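Local structure of KP6 killer toxin subunit beta (Ustilago maydis virus P6, 4GVB) at residues B[6-12]-B[71-77]; B[20-26]-B[39-44]. The protein is the beta subunit of a secreted, virally encoded antifungal toxin that, together with its alpha partner, kills sensitive fungal cells of the same or related species. All blocks are in the same frame, centred on the assembly; numbering follows the deposited sequence.

Contact 1: residues B[6-12]-B[71-77]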
loop_
_atom_site.group_PDB
_atom_site.type_symbol
_atom_site.label_atom_id
_atom_site.label_comp_id
_atom_site.label_asym_id
_atom_site.label_seq_id
_atom_site.Cartn_x
_atom_site.Cartn_y
_atom_site.Cartn_z
ATOM N N PRO B 6 3.348 -9.703 -22.512
ATOM C CA PRO B 6 3.588 -8.822 -21.370
ATOM C C PRO B 6 2.609 -7.654 -21.329
ATOM O O PRO B 6 2.255 -7.090 -22.366
ATOM C CB PRO B 6 5.024 -8.332 -21.604
ATOM C CG PRO B 6 5.626 -9.359 -22.553
ATOM C CD PRO B 6 4.494 -9.752 -23.433
ATOM N N VAL B 7 2.183 -7.303 -20.122
ATOM C CA VAL B 7 1.243 -6.208 -19.909
ATOM C C VAL B 7 1.916 -5.125 -19.068
ATOM O O VAL B 7 2.871 -5.402 -18.332
ATOM C CB VAL B 7 -0.042 -6.725 -19.196
ATOM C CG1 VAL B 7 0.262 -7.082 -17.757
ATOM C CG2 VAL B 7 -1.142 -5.686 -19.249
ATOM N N MET B 8 1.454 -3.886 -19.195
ATOM C CA MET B 8 1.886 -2.816 -18.300
ATOM C C MET B 8 0.639 -2.200 -17.660
ATOM O O MET B 8 -0.371 -2.017 -18.326
ATOM C CB MET B 8 2.719 -1.764 -19.043
ATOM C CG MET B 8 1.990 -1.048 -20.169
ATOM S SD MET B 8 3.088 -0.016 -21.175
ATOM C CE MET B 8 1.894 0.869 -22.151
ATOM N N CYS B 9 0.713 -1.895 -16.368
ATOM C CA CYS B 9 -0.464 -1.492 -15.619
ATOM C C CYS B 9 -0.212 -0.335 -14.671
ATOM O O CYS B 9 0.905 -0.140 -14.184
ATOM C CB CYS B 9 -0.998 -2.670 -14.792
ATOM S SG CYS B 9 -1.462 -4.166 -15.704
ATOM N N GLN B 10 -1.269 0.435 -14.433
ATOM C CA GLN B 10 -1.298 1.470 -13.414
ATOM C C GLN B 10 -2.416 1.119 -12.447
ATOM O O GLN B 10 -3.434 0.557 -12.847
ATOM C CB GLN B 10 -1.656 2.830 -14.028
ATOM C CG GLN B 10 -0.804 3.316 -15.189
ATOM C CD GLN B 10 -1.336 4.632 -15.735
ATOM O OE1 GLN B 10 -0.577 5.549 -16.049
ATOM N NE2 GLN B 10 -2.650 4.732 -15.837
ATOM N N CYS B 11 -2.233 1.452 -11.173
ATOM C CA CYS B 11 -3.351 1.509 -10.232
ATOM C C CYS B 11 -4.045 2.845 -10.426
ATOM O O CYS B 11 -3.384 3.862 -10.600
ATOM C CB CYS B 11 -2.831 1.390 -8.787
ATOM S SG CYS B 11 -1.983 -0.158 -8.459
ATOM N N VAL B 12 -5.375 2.846 -10.407
ATOM C CA VAL B 12 -6.136 4.058 -10.649
ATOM C C VAL B 12 -7.287 4.184 -9.655
ATOM O O VAL B 12 -7.762 3.188 -9.106
ATOM C CB VAL B 12 -6.706 4.086 -12.093
ATOM C CG1 VAL B 12 -5.570 4.081 -13.109
ATOM C CG2 VAL B 12 -7.634 2.893 -12.327
ATOM N N GLY B 71 -8.680 0.528 -8.857
ATOM C CA GLY B 71 -8.866 -0.365 -9.975
ATOM C C GLY B 71 -7.554 -0.356 -10.724
ATOM O O GLY B 71 -6.565 0.203 -10.243
ATOM N N THR B 72 -7.541 -0.957 -11.904
ATOM C CA THR B 72 -6.318 -1.022 -12.667
ATOM C C THR B 72 -6.601 -0.708 -14.116
ATOM O O THR B 72 -7.655 -1.054 -14.633
ATOM C CB THR B 72 -5.679 -2.416 -12.600
ATOM O OG1 THR B 72 -6.566 -3.371 -13.202
ATOM C CG2 THR B 72 -5.384 -2.808 -11.137
ATOM N N ASN B 73 -5.659 -0.032 -14.755
ATOM C CA ASN B 73 -5.695 0.123 -16.196
ATOM C C ASN B 73 -4.510 -0.657 -16.708
ATOM O O ASN B 73 -3.389 -0.394 -16.302
ATOM C CB ASN B 73 -5.559 1.590 -16.609
ATOM C CG ASN B 73 -6.727 2.448 -16.152
ATOM O OD1 ASN B 73 -7.760 1.942 -15.697
ATOM N ND2 ASN B 73 -6.575 3.761 -16.291
ATOM N N CYS B 74 -4.748 -1.631 -17.579
ATOM C CA CYS B 74 -3.663 -2.467 -18.068
ATOM C C CYS B 74 -3.661 -2.438 -19.580
ATOM O O CYS B 74 -4.715 -2.333 -20.191
ATOM C CB CYS B 74 -3.813 -3.912 -17.593
ATOM S SG CYS B 74 -3.492 -4.187 -15.839
ATOM N N GLN B 75 -2.479 -2.531 -20.179
ATOM C CA GLN B 75 -2.413 -2.707 -21.623
ATOM C C GLN B 75 -1.195 -3.504 -22.051
ATOM O O GLN B 75 -0.241 -3.642 -21.295
ATOM C CB GLN B 75 -2.460 -1.366 -22.341
ATOM C CG GLN B 75 -1.474 -0.338 -21.867
ATOM C CD GLN B 75 -1.671 0.985 -22.572
ATOM O OE1 GLN B 75 -2.305 1.895 -22.044
ATOM N NE2 GLN B 75 -1.145 1.092 -23.783
ATOM N N PRO B 76 -1.222 -4.040 -23.279
ATOM C CA PRO B 76 -0.021 -4.752 -23.707
ATOM C C PRO B 76 1.156 -3.791 -23.742
ATOM O O PRO B 76 1.015 -2.623 -24.112
ATOM C CB PRO B 76 -0.383 -5.259 -25.108
ATOM C CG PRO B 76 -1.535 -4.421 -25.546
ATOM C CD PRO B 76 -2.262 -3.986 -24.322
ATOM N N ASP B 77 2.308 -4.273 -23.296
ATOM C CA ASP B 77 3.507 -3.453 -23.241
ATOM C C ASP B 77 4.183 -3.490 -24.608
ATOM O O ASP B 77 4.643 -4.539 -25.036
ATOM C CB ASP B 77 4.457 -4.008 -22.178
ATOM C CG ASP B 77 5.697 -3.151 -21.989
ATOM O OD1 ASP B 77 5.992 -2.300 -22.851
ATOM O OD2 ASP B 77 6.397 -3.347 -20.971
HETATM O O HOH W 1 3.327 -7.053 -24.726
HETATM O O HOH W 2 5.560 -5.304 -19.168
#
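Residues 6-12 and 71-77, from near the two ends of the chain, pair as an antiparallel two-stranded beta ribbon stapled by a disulfide. The strand axes approach to 4.4 Å, with 160° between their N-to-C directions. Backbone hydrogen bonds come in reciprocal sets: M8 N to Q75 O (2.7 Å) and Q75 N to M8 O (2.9 Å), Q10 N to N73 O (2.9 Å) and N73 N to Q10 O (3.0 Å), V12 N to G71 O (2.9 Å) and G71 N to V12 O (2.8 Å). D77 N to P6 O (3.0 Å) carries the ladder one step past the strands. Between these rungs, CA-H...O contacts such as C9 CA to N73 O (3.2 Å) fill the non-hydrogen-bonded positions.

C9 and C74 face each other at one of those positions, their CA atoms 4.2 Å apart, and the disulfide (chi3 111°) crosses directly between neighbouring strands. Beside this cross-link V7 CG2 makes an apolar contact with C74 CB (3.6 Å). C11 and T72 share the disulfide's face; C11 is bonded to C64 of helix 57-67, and F60 of that helix packs on C9 and C11, so helix 57-67 packs on this face.

On the face of M8, Q10 and V12, the side chains of M8 and Q75 pack against each other (M8 CE to Q75 NE2 3.5 Å), and V12 lies beside N73; M8 also touches R47.

Two waters finish the open end. One donates to P6 O and D77 O. The carboxylate of D77, which also accepts from Q79, takes the second: this water donates to V7 O and D77 OD2, at 2.8 Å each.

Contact 2: residues B[20-26]-B[39-44]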
loop_
_atom_site.group_PDB
_atom_site.type_symbol
_atom_site.label_atom_id
_atom_site.label_comp_id
_atom_site.label_asym_id
_atom_site.label_seq_id
_atom_site.Cartn_x
_atom_site.Cartn_y
_atom_site.Cartn_z
ATOM N N ARG B 20 -4.497 8.168 -12.279
ATOM C CA ARG B 20 -3.336 7.406 -11.809
ATOM C C ARG B 20 -3.133 7.627 -10.317
ATOM O O ARG B 20 -3.192 8.761 -9.866
ATOM C CB ARG B 20 -2.064 7.932 -12.473
ATOM C CG ARG B 20 -1.986 7.801 -13.957
ATOM C CD ARG B 20 -0.920 8.753 -14.492
ATOM N NE ARG B 20 0.340 8.667 -13.748
ATOM C CZ ARG B 20 1.450 9.320 -14.087
ATOM N NH1 ARG B 20 1.440 10.099 -15.156
ATOM N NH2 ARG B 20 2.567 9.197 -13.374
ATOM N N LEU B 21 -2.875 6.562 -9.562
ATOM C CA LEU B 21 -2.495 6.713 -8.153
ATOM C C LEU B 21 -1.081 6.200 -8.040
ATOM O O LEU B 21 -0.858 5.007 -7.829
ATOM C CB LEU B 21 -3.419 5.894 -7.247
ATOM C CG LEU B 21 -4.908 6.238 -7.219
ATOM C CD1 LEU B 21 -5.700 5.257 -6.328
ATOM C CD2 LEU B 21 -5.104 7.660 -6.787
ATOM N N ASP B 22 -0.116 7.097 -8.210
ATOM C CA ASP B 22 1.267 6.685 -8.419
ATOM C C ASP B 22 1.889 5.879 -7.266
ATOM O O ASP B 22 2.521 4.863 -7.484
ATOM C CB ASP B 22 2.134 7.894 -8.811
ATOM C CG ASP B 22 1.775 8.456 -10.197
ATOM O OD1 ASP B 22 1.169 7.730 -11.024
ATOM O OD2 ASP B 22 2.113 9.627 -10.463
ATOM N N ALA B 23 1.697 6.327 -6.034
ATOM C CA ALA B 23 2.293 5.641 -4.895
ATOM C C ALA B 23 1.702 4.243 -4.715
ATOM O O ALA B 23 2.377 3.308 -4.254
ATOM C CB ALA B 23 2.118 6.473 -3.644
ATOM N N VAL B 24 0.437 4.103 -5.090
ATOM C CA VAL B 24 -0.232 2.807 -5.052
ATOM C C VAL B 24 0.375 1.894 -6.119
ATOM O O VAL B 24 0.713 0.735 -5.863
ATOM C CB VAL B 24 -1.760 2.970 -5.271
ATOM C CG1 VAL B 24 -2.454 1.634 -5.138
ATOM C CG2 VAL B 24 -2.342 3.958 -4.248
ATOM N N THR B 25 0.512 2.424 -7.336
ATOM C CA THR B 25 1.181 1.682 -8.394
ATOM C C THR B 25 2.604 1.272 -7.968
ATOM O O THR B 25 2.999 0.123 -8.158
ATOM C CB THR B 25 1.248 2.490 -9.709
ATOM O OG1 THR B 25 -0.066 2.966 -10.054
ATOM C CG2 THR B 25 1.759 1.628 -10.814
ATOM N N ARG B 26 3.366 2.222 -7.423
ATOM C CA ARG B 26 4.718 1.943 -6.951
ATOM C C ARG B 26 4.729 0.791 -5.932
ATOM O O ARG B 26 5.571 -0.110 -5.988
ATOM C CB ARG B 26 5.326 3.219 -6.351
ATOM C CG ARG B 26 6.656 3.035 -5.679
ATOM C CD ARG B 26 7.269 4.389 -5.312
ATOM N NE ARG B 26 7.184 5.340 -6.420
ATOM C CZ ARG B 26 6.444 6.438 -6.402
ATOM N NH1 ARG B 26 5.723 6.726 -5.324
ATOM N NH2 ARG B 26 6.426 7.246 -7.453
ATOM N N TYR B 39 9.051 0.350 -12.173
ATOM C CA TYR B 39 8.122 1.461 -12.219
ATOM C C TYR B 39 8.712 2.652 -12.956
ATOM O O TYR B 39 9.838 3.046 -12.693
ATOM C CB TYR B 39 7.757 1.883 -10.796
ATOM C CG TYR B 39 6.840 3.071 -10.772
ATOM C CD1 TYR B 39 5.490 2.924 -11.055
ATOM C CD2 TYR B 39 7.319 4.345 -10.490
ATOM C CE1 TYR B 39 4.643 4.005 -11.055
ATOM C CE2 TYR B 39 6.469 5.441 -10.480
ATOM C CZ TYR B 39 5.127 5.253 -10.765
ATOM O OH TYR B 39 4.263 6.313 -10.764
ATOM N N THR B 40 7.941 3.242 -13.864
ATOM C CA THR B 40 8.421 4.389 -14.629
ATOM C C THR B 40 7.789 5.684 -14.158
ATOM O O THR B 40 6.602 5.917 -14.369
ATOM C CB THR B 40 8.159 4.211 -16.131
ATOM O OG1 THR B 40 8.772 2.996 -16.580
ATOM C CG2 THR B 40 8.711 5.400 -16.919
ATOM N N GLU B 41 8.591 6.536 -13.529
ATOM C CA GLU B 41 8.073 7.740 -12.886
ATOM C C GLU B 41 7.215 8.653 -13.780
ATOM O O GLU B 41 6.173 9.136 -13.343
ATOM C CB GLU B 41 9.217 8.527 -12.228
ATOM C CG GLU B 41 8.751 9.593 -11.235
ATOM C CD GLU B 41 9.902 10.407 -10.636
ATOM O OE1 GLU B 41 10.209 11.490 -11.192
ATOM O OE2 GLU B 41 10.491 9.970 -9.611
ATOM N N LYS B 42 7.630 8.884 -15.023
ATOM C CA LYS B 42 6.944 9.873 -15.859
ATOM C C LYS B 42 5.555 9.461 -16.347
ATOM O O LYS B 42 4.640 10.292 -16.387
ATOM C CB LYS B 42 7.823 10.355 -17.028
ATOM C CG LYS B 42 8.478 9.264 -17.869
ATOM C CD LYS B 42 9.400 9.874 -18.936
ATOM C CE LYS B 42 10.121 8.799 -19.763
ATOM N NZ LYS B 42 11.198 8.100 -18.979
ATOM N N ASP B 43 5.390 8.192 -16.713
ATOM C CA ASP B 43 4.098 7.725 -17.212
ATOM C C ASP B 43 3.342 6.853 -16.203
ATOM O O ASP B 43 2.184 6.509 -16.428
ATOM C CB ASP B 43 4.264 6.978 -18.535
ATOM C CG ASP B 43 5.153 5.764 -18.403
ATOM O OD1 ASP B 43 5.047 5.043 -17.386
ATOM O OD2 ASP B 43 5.963 5.530 -19.322
ATOM N N GLY B 44 4.012 6.480 -15.115
ATOM C CA GLY B 44 3.355 5.841 -13.986
ATOM C C GLY B 44 2.974 4.382 -14.158
ATOM O O GLY B 44 2.171 3.847 -13.385
HETATM O O HOH W 3 0.511 5.188 -11.564
#
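Helix 22-29 begins in residues 20-26, with L21 at its N-cap position and the first turns marked by T25 N to L21 O (3.0 Å) and R26 N to D22 O (2.8 Å). Facing it, residues 39-44 run from the end of strand 38-39 into the beta-hairpin connection leading to strand 46-47. The connection folds back on itself through G44 N to T40 O (2.8 Å), and G44 has a positive phi (76°), which favours glycine. The backbones stay well apart, the nearest CA pairs being D22-G44 at 6.0 Å and R26-Y39 at 6.3 Å, so side chains and water bridge the gap. A CB on G44 would clash with R20 NH2 and D22 OD1.

R20 reaches across to the carbonyl-rich turn. Its guanidinium has D43 O over one face and E41 O near its edge, and NH1 makes a weak hydrogen bond to K42 O (3.4 Å). The group is held in place by D22, through a hydrogen bond from R20 NE to D22 OD1 (3.0 Å) and a salt bridge from R20 NH2 to D22 OD2 (3.0 Å).

The Y39 ring lies along the helix, its edge 3.7 Å from T25 CG2 at Y39 CE1, while R26 NH2 comes within 3.5 Å of Y39 CE2. Elsewhere on the helix start, L21, A23 and V24 pack against the alpha subunit. T25 OG1 also meets C11 N, and a water joins the segments, donating to D22 OD1 (2.7 Å) and G44 O (2.8 Å) and accepting from T25 OG1 (2.7 Å).

The centre of contact 1 lies about 4 Å from the chain centre, and half of its touching residues are buried; contact 2, centred about 8 Å out with two of nine buried, is more peripheral. The ribbon depends on regular backbone pairing and a covalent cross-link, and both segments are strand over most of their length. Contact 2 joins a helix start to an irregular turn through packing around Y39, the R20 guanidinium over turn carbonyls, and one shared water. Strand 7-13 and helix 22-29 are successive elements, and they meet where C11 N probably bonds T25 OG1 (2.9 Å) and C11 O probably accepts from L21 N (2.9 Å). Alpha-subunit residues touch contact 2 but not contact 1.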